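Local coordinates for transposon Tn7 transposition protein TnsA (Escherichia coli, PDB 1T0F) that cuts the 5' strands of DNA at the ends of Tn7 as the metal-dependent endonuclease partner of TnsB in the Tn7 transposase, at residues Ser91-Ile96 with Ile102-Ile107; Leu151-Trp156 with Ile161-Phe166. All coordinates share one frame; numbering follows the deposited sequence.

Overall arrangement
Both contacts lie in the N-terminal, PDDEXK-type nuclease part of TnsA, and each sets a helix against the segment that follows it in the chain. Contact 1, between helix 90-100 and the loop leading into strand 106-107, closes before contact 2 opens. Contact 2 sets helix 143-159 against strand 163-166, an outermost strand of the four-stranded mixed sheet within the chain. Their centres are about 15 Å apart, and helix 143-159 is the common ground: Ile-96 and Asp-92 pack on Tyr-155, while Pro-105 packs on Leu-151. The helix thus separates contact 1, most of which probably belongs to a helix-turn-helix DNA-binding region, from the sheet that bears the metal site at Asp-117, Gln-133 and Val-134.

Contact 1 (Ser91-Ile96 with Ile102-Ile107); sequences SDTRQI and IKHPVI
Thr-93 and His-104 meet with their side chains set obliquely, the imidazole turning its ND1-CE1 side to the helix. Thr-93 CB lies 3.4 Å from His-104 CE1, and the backbone oxygen of the same threonine sits at the ring edge, in its plane. There His-104 ND1 donates a weak hydrogen bond to Thr-93 O, 3.4 Å long, with an N-H...O angle of 152°. The ring can extend this far because its CG stands anti to the backbone nitrogen (chi1 -175°), which carries the imidazole from the loop to the helix. The exact setting of the ring is doubtful, since Thr-93 OG1 and His-104 CE1 are modelled too close together. His-104 NE2 is hydrogen-bonded to Gln-112 O, the stronger polar contact of the ring, while Thr-93 OG1 is hydrogen-bonded to Pro-90 O, one turn back at the start of the helix. Pro-105 CD rests 3.3 Å above one face of the His-104 ring, displaced toward the rim.

From Thr-93 onward these residues probably form part of a helix-turn-helix DNA-binding region; here helix 90-100 is followed by a loop and the short antiparallel pair 106-107 and 110-111. The backbone N of Arg-94 lies 3.8 Å from His-104 ND1, oblique to the ring, while its CB is directed away from the loop and its guanidinium makes a long, weak ion pair with Asp-111. Beyond the histidine, Val-106 N is hydrogen-bonded to a malonate, probably from the crystallisation liquor, in a pocket completed by Arg-144 and Lys-148.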
# COMPACT_ATOMS: atom_id res chain seq x y z
N SER A 91 6.93 0.15 23.29
CA SER A 91 6.82 -0.55 24.56
C SER A 91 6.09 -1.88 24.38
O SER A 91 6.40 -2.86 25.06
CB SER A 91 6.11 0.32 25.61
OG SER A 91 4.80 0.69 25.20
N ASP A 92 5.12 -1.92 23.46
CA ASP A 92 4.39 -3.16 23.21
C ASP A 92 5.26 -4.15 22.43
O ASP A 92 5.34 -5.31 22.79
CB ASP A 92 3.09 -2.91 22.43
CG ASP A 92 1.97 -2.35 23.29
OD1 ASP A 92 1.84 -2.78 24.46
OD2 ASP A 92 1.21 -1.49 22.80
N THR A 93 5.90 -3.70 21.35
CA THR A 93 6.72 -4.63 20.58
C THR A 93 7.93 -5.11 21.40
O THR A 93 8.40 -6.23 21.24
CB THR A 93 7.18 -4.03 19.23
OG1 THR A 93 7.99 -2.86 19.46
CG2 THR A 93 5.96 -3.63 18.38
N ARG A 94 8.41 -4.25 22.29
CA ARG A 94 9.53 -4.61 23.16
C ARG A 94 9.14 -5.81 24.02
O ARG A 94 9.87 -6.80 24.10
CB ARG A 94 9.90 -3.42 24.05
CG ARG A 94 10.85 -3.76 25.19
CD ARG A 94 12.27 -4.00 24.69
NE ARG A 94 13.13 -4.54 25.74
CZ ARG A 94 14.40 -4.89 25.56
NH1 ARG A 94 14.97 -4.75 24.37
NH2 ARG A 94 15.10 -5.38 26.57
N GLN A 95 7.97 -5.73 24.64
CA GLN A 95 7.48 -6.81 25.50
C GLN A 95 7.14 -8.07 24.71
O GLN A 95 7.37 -9.18 25.18
CB GLN A 95 6.24 -6.34 26.27
CG GLN A 95 5.75 -7.33 27.33
CD GLN A 95 6.80 -7.62 28.39
OE1 GLN A 95 7.32 -6.71 29.04
NE2 GLN A 95 7.12 -8.90 28.58
N ILE A 96 6.59 -7.90 23.51
CA ILE A 96 6.24 -9.05 22.68
C ILE A 96 7.49 -9.85 22.29
O ILE A 96 7.49 -11.08 22.34
CB ILE A 96 5.50 -8.60 21.38
CG1 ILE A 96 4.14 -8.00 21.75
CG2 ILE A 96 5.31 -9.79 20.43
CD1 ILE A 96 3.43 -7.31 20.60
N ILE A 102 12.22 -13.53 20.64
CA ILE A 102 12.69 -12.97 19.38
C ILE A 102 13.48 -11.70 19.68
O ILE A 102 13.06 -10.89 20.49
CB ILE A 102 11.51 -12.59 18.45
CG1 ILE A 102 10.75 -13.84 18.02
CG2 ILE A 102 12.02 -11.82 17.24
CD1 ILE A 102 9.56 -13.56 17.12
N LYS A 103 14.62 -11.53 19.02
CA LYS A 103 15.42 -10.32 19.22
C LYS A 103 14.67 -9.17 18.55
O LYS A 103 14.39 -9.21 17.36
CB LYS A 103 16.79 -10.48 18.56
CG LYS A 103 17.65 -9.21 18.58
CD LYS A 103 18.57 -9.16 19.81
CE LYS A 103 17.80 -9.17 21.12
NZ LYS A 103 18.72 -9.11 22.29
N HIS A 104 14.33 -8.14 19.33
CA HIS A 104 13.61 -7.00 18.76
C HIS A 104 14.46 -6.31 17.69
O HIS A 104 15.68 -6.21 17.83
CB HIS A 104 13.26 -6.00 19.86
CG HIS A 104 12.42 -4.86 19.39
ND1 HIS A 104 11.06 -4.79 19.62
CD2 HIS A 104 12.74 -3.75 18.67
CE1 HIS A 104 10.58 -3.69 19.07
NE2 HIS A 104 11.57 -3.04 18.49
N PRO A 105 13.82 -5.83 16.60
CA PRO A 105 14.52 -5.14 15.52
C PRO A 105 15.44 -4.05 16.07
O PRO A 105 15.02 -3.21 16.87
CB PRO A 105 13.37 -4.57 14.69
CG PRO A 105 12.36 -5.68 14.77
CD PRO A 105 12.40 -6.06 16.25
N VAL A 106 16.69 -4.07 15.63
CA VAL A 106 17.66 -3.10 16.11
C VAL A 106 18.74 -2.84 15.07
O VAL A 106 19.13 -3.75 14.33
CB VAL A 106 18.32 -3.60 17.43
CG1 VAL A 106 18.93 -4.98 17.21
CG2 VAL A 106 19.40 -2.62 17.91
N ILE A 107 19.18 -1.59 14.99
CA ILE A 107 20.24 -1.20 14.06
C ILE A 107 21.26 -0.39 14.85
O ILE A 107 20.92 0.61 15.48
CB ILE A 107 19.69 -0.31 12.92
CG1 ILE A 107 18.68 -1.09 12.08
CG2 ILE A 107 20.84 0.17 12.05
CD1 ILE A 107 19.28 -2.24 11.32

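Contact 2 (Leu151-Trp156 with Ile161-Phe166); sequences LERRYW and IPWFIF
Helix 143-159 and strand 163-166 are the last two elements of a beta-alpha-beta crossover that begins with strand 129-134, and they pack together through Trp-156 and Trp-163. The five-membered rings of the two indoles are nearly parallel, their planes at 12°. They are slid apart, however, with the centroids of Trp-156 and Trp-163 5.0 Å from each other, so overlap is slight. The closest touch between them is Trp-156 CD1 to Trp-163 CD1 at 3.4 Å. Where the chain turns, Ile-161 N donates a nearly straight hydrogen bond (166°) to Trp-156 O, and Ile-161 CD1 meets the edge of the Trp-156 ring, 3.6 Å from CZ3.

Strands 129-134 and 163-166, which this unit joins in parallel, bring the contact close to the metal site. Glu-152, extended with CG anti to its backbone nitrogen, crosses Trp-163 at about a right angle and reaches the edge of the indole, its carboxylate plane inclined 55° to the ring. Trp-163 NE1 gives Glu-152 OE2 a weak hydrogen bond of 3.0 Å. The same oxygen is also hydrogen-bonded to Gln-133 NE2 and to Thr-116 OG1, which in turn bonds Trp-156 NE1. Three partners thus grip it, making Glu-152 a probable second-shell support for Gln-133, a magnesium-binding residue. Over one face of Trp-163 lies Arg-153 CA, and Arg-153 CB approaches Trp-163 CZ3 to 3.5 Å; beyond, a bend at chi3 leads the guanidinium off to Glu-150 and Gln-157.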
# COMPACT_ATOMS: atom_id res chain seq x y z
N LEU A 151 6.34 -10.98 15.29
CA LEU A 151 6.20 -9.90 16.27
C LEU A 151 4.98 -9.05 15.90
O LEU A 151 4.14 -8.72 16.75
CB LEU A 151 7.43 -8.99 16.27
CG LEU A 151 8.74 -9.56 16.81
CD1 LEU A 151 9.83 -8.50 16.69
CD2 LEU A 151 8.55 -9.98 18.28
N GLU A 152 4.91 -8.70 14.62
CA GLU A 152 3.82 -7.89 14.10
C GLU A 152 2.48 -8.62 14.25
O GLU A 152 1.47 -8.01 14.62
CB GLU A 152 4.08 -7.58 12.62
CG GLU A 152 3.11 -6.58 12.01
CD GLU A 152 3.44 -6.26 10.56
OE1 GLU A 152 4.43 -6.82 10.01
OE2 GLU A 152 2.70 -5.45 9.96
N ARG A 153 2.48 -9.91 13.96
CA ARG A 153 1.25 -10.70 14.07
C ARG A 153 0.73 -10.65 15.50
O ARG A 153 -0.45 -10.38 15.73
CB ARG A 153 1.51 -12.15 13.67
CG ARG A 153 0.25 -13.02 13.67
CD ARG A 153 0.60 -14.50 13.52
NE ARG A 153 1.19 -15.06 14.74
CZ ARG A 153 0.49 -15.39 15.83
NH1 ARG A 153 -0.83 -15.21 15.86
NH2 ARG A 153 1.11 -15.88 16.89
N ARG A 154 1.62 -10.90 16.46
CA ARG A 154 1.24 -10.88 17.87
C ARG A 154 0.73 -9.52 18.31
O ARG A 154 -0.21 -9.42 19.10
CB ARG A 154 2.43 -11.30 18.75
CG ARG A 154 2.82 -12.74 18.56
CD ARG A 154 3.92 -13.15 19.53
NE ARG A 154 4.28 -14.56 19.37
CZ ARG A 154 4.41 -15.42 20.37
NH1 ARG A 154 4.21 -15.02 21.62
NH2 ARG A 154 4.73 -16.68 20.13
N TYR A 155 1.35 -8.46 17.79
CA TYR A 155 0.96 -7.10 18.12
C TYR A 155 -0.52 -6.87 17.80
O TYR A 155 -1.31 -6.47 18.66
CB TYR A 155 1.79 -6.10 17.32
CG TYR A 155 1.50 -4.65 17.64
CD1 TYR A 155 2.12 -4.01 18.72
CD2 TYR A 155 0.58 -3.91 16.88
CE1 TYR A 155 1.86 -2.68 19.02
CE2 TYR A 155 0.31 -2.57 17.19
CZ TYR A 155 0.95 -1.97 18.26
OH TYR A 155 0.72 -0.65 18.57
N TRP A 156 -0.89 -7.11 16.55
CA TRP A 156 -2.28 -6.91 16.15
C TRP A 156 -3.23 -7.91 16.80
O TRP A 156 -4.39 -7.59 17.07
CB TRP A 156 -2.38 -6.93 14.63
CG TRP A 156 -1.70 -5.75 14.04
CD1 TRP A 156 -0.55 -5.74 13.31
CD2 TRP A 156 -2.10 -4.38 14.17
NE1 TRP A 156 -0.21 -4.45 12.98
CE2 TRP A 156 -1.14 -3.60 13.49
CE3 TRP A 156 -3.18 -3.74 14.79
CZ2 TRP A 156 -1.23 -2.21 13.42
CZ3 TRP A 156 -3.26 -2.35 14.72
CH2 TRP A 156 -2.29 -1.60 14.04
N ILE A 161 -7.25 -6.80 16.22
CA ILE A 161 -7.47 -6.26 14.89
C ILE A 161 -6.92 -7.26 13.87
O ILE A 161 -5.76 -7.65 13.94
CB ILE A 161 -6.76 -4.90 14.72
CG1 ILE A 161 -7.43 -3.86 15.62
CG2 ILE A 161 -6.80 -4.47 13.25
CD1 ILE A 161 -6.74 -2.51 15.62
N PRO A 162 -7.76 -7.68 12.90
CA PRO A 162 -7.32 -8.64 11.88
C PRO A 162 -6.08 -8.14 11.14
O PRO A 162 -6.00 -6.97 10.75
CB PRO A 162 -8.53 -8.74 10.95
CG PRO A 162 -9.69 -8.44 11.86
CD PRO A 162 -9.16 -7.28 12.68
N TRP A 163 -5.12 -9.03 10.94
CA TRP A 163 -3.88 -8.69 10.26
C TRP A 163 -3.59 -9.74 9.20
O TRP A 163 -3.76 -10.94 9.46
CB TRP A 163 -2.73 -8.66 11.27
CG TRP A 163 -1.37 -8.46 10.67
CD1 TRP A 163 -0.81 -7.28 10.30
CD2 TRP A 163 -0.39 -9.47 10.43
NE1 TRP A 163 0.48 -7.49 9.85
CE2 TRP A 163 0.75 -8.83 9.92
CE3 TRP A 163 -0.37 -10.86 10.60
CZ2 TRP A 163 1.91 -9.53 9.57
CZ3 TRP A 163 0.78 -11.56 10.26
CH2 TRP A 163 1.91 -10.89 9.75
N PHE A 164 -3.16 -9.29 8.02
CA PHE A 164 -2.86 -10.18 6.91
C PHE A 164 -1.59 -9.78 6.20
O PHE A 164 -1.14 -8.63 6.27
CB PHE A 164 -3.99 -10.12 5.86
CG PHE A 164 -5.34 -10.40 6.41
CD1 PHE A 164 -5.80 -11.71 6.54
CD2 PHE A 164 -6.15 -9.36 6.85
CE1 PHE A 164 -7.05 -11.97 7.09
CE2 PHE A 164 -7.41 -9.61 7.40
CZ PHE A 164 -7.85 -10.92 7.52
N ILE A 165 -1.02 -10.73 5.47
CA ILE A 165 0.16 -10.49 4.68
C ILE A 165 -0.28 -10.50 3.21
O ILE A 165 -1.08 -11.33 2.81
CB ILE A 165 1.22 -11.58 4.88
CG1 ILE A 165 1.75 -11.52 6.31
CG2 ILE A 165 2.34 -11.42 3.86
CD1 ILE A 165 2.55 -12.75 6.70
N PHE A 166 0.23 -9.56 2.43
CA PHE A 166 -0.08 -9.47 1.01
C PHE A 166 1.23 -9.54 0.24
O PHE A 166 2.18 -8.84 0.57
CB PHE A 166 -0.75 -8.13 0.67
CG PHE A 166 -2.23 -8.21 0.48
CD1 PHE A 166 -3.09 -8.22 1.58
CD2 PHE A 166 -2.78 -8.30 -0.80
CE1 PHE A 166 -4.48 -8.30 1.41
CE2 PHE A 166 -4.15 -8.39 -0.98
CZ PHE A 166 -5.01 -8.39 0.12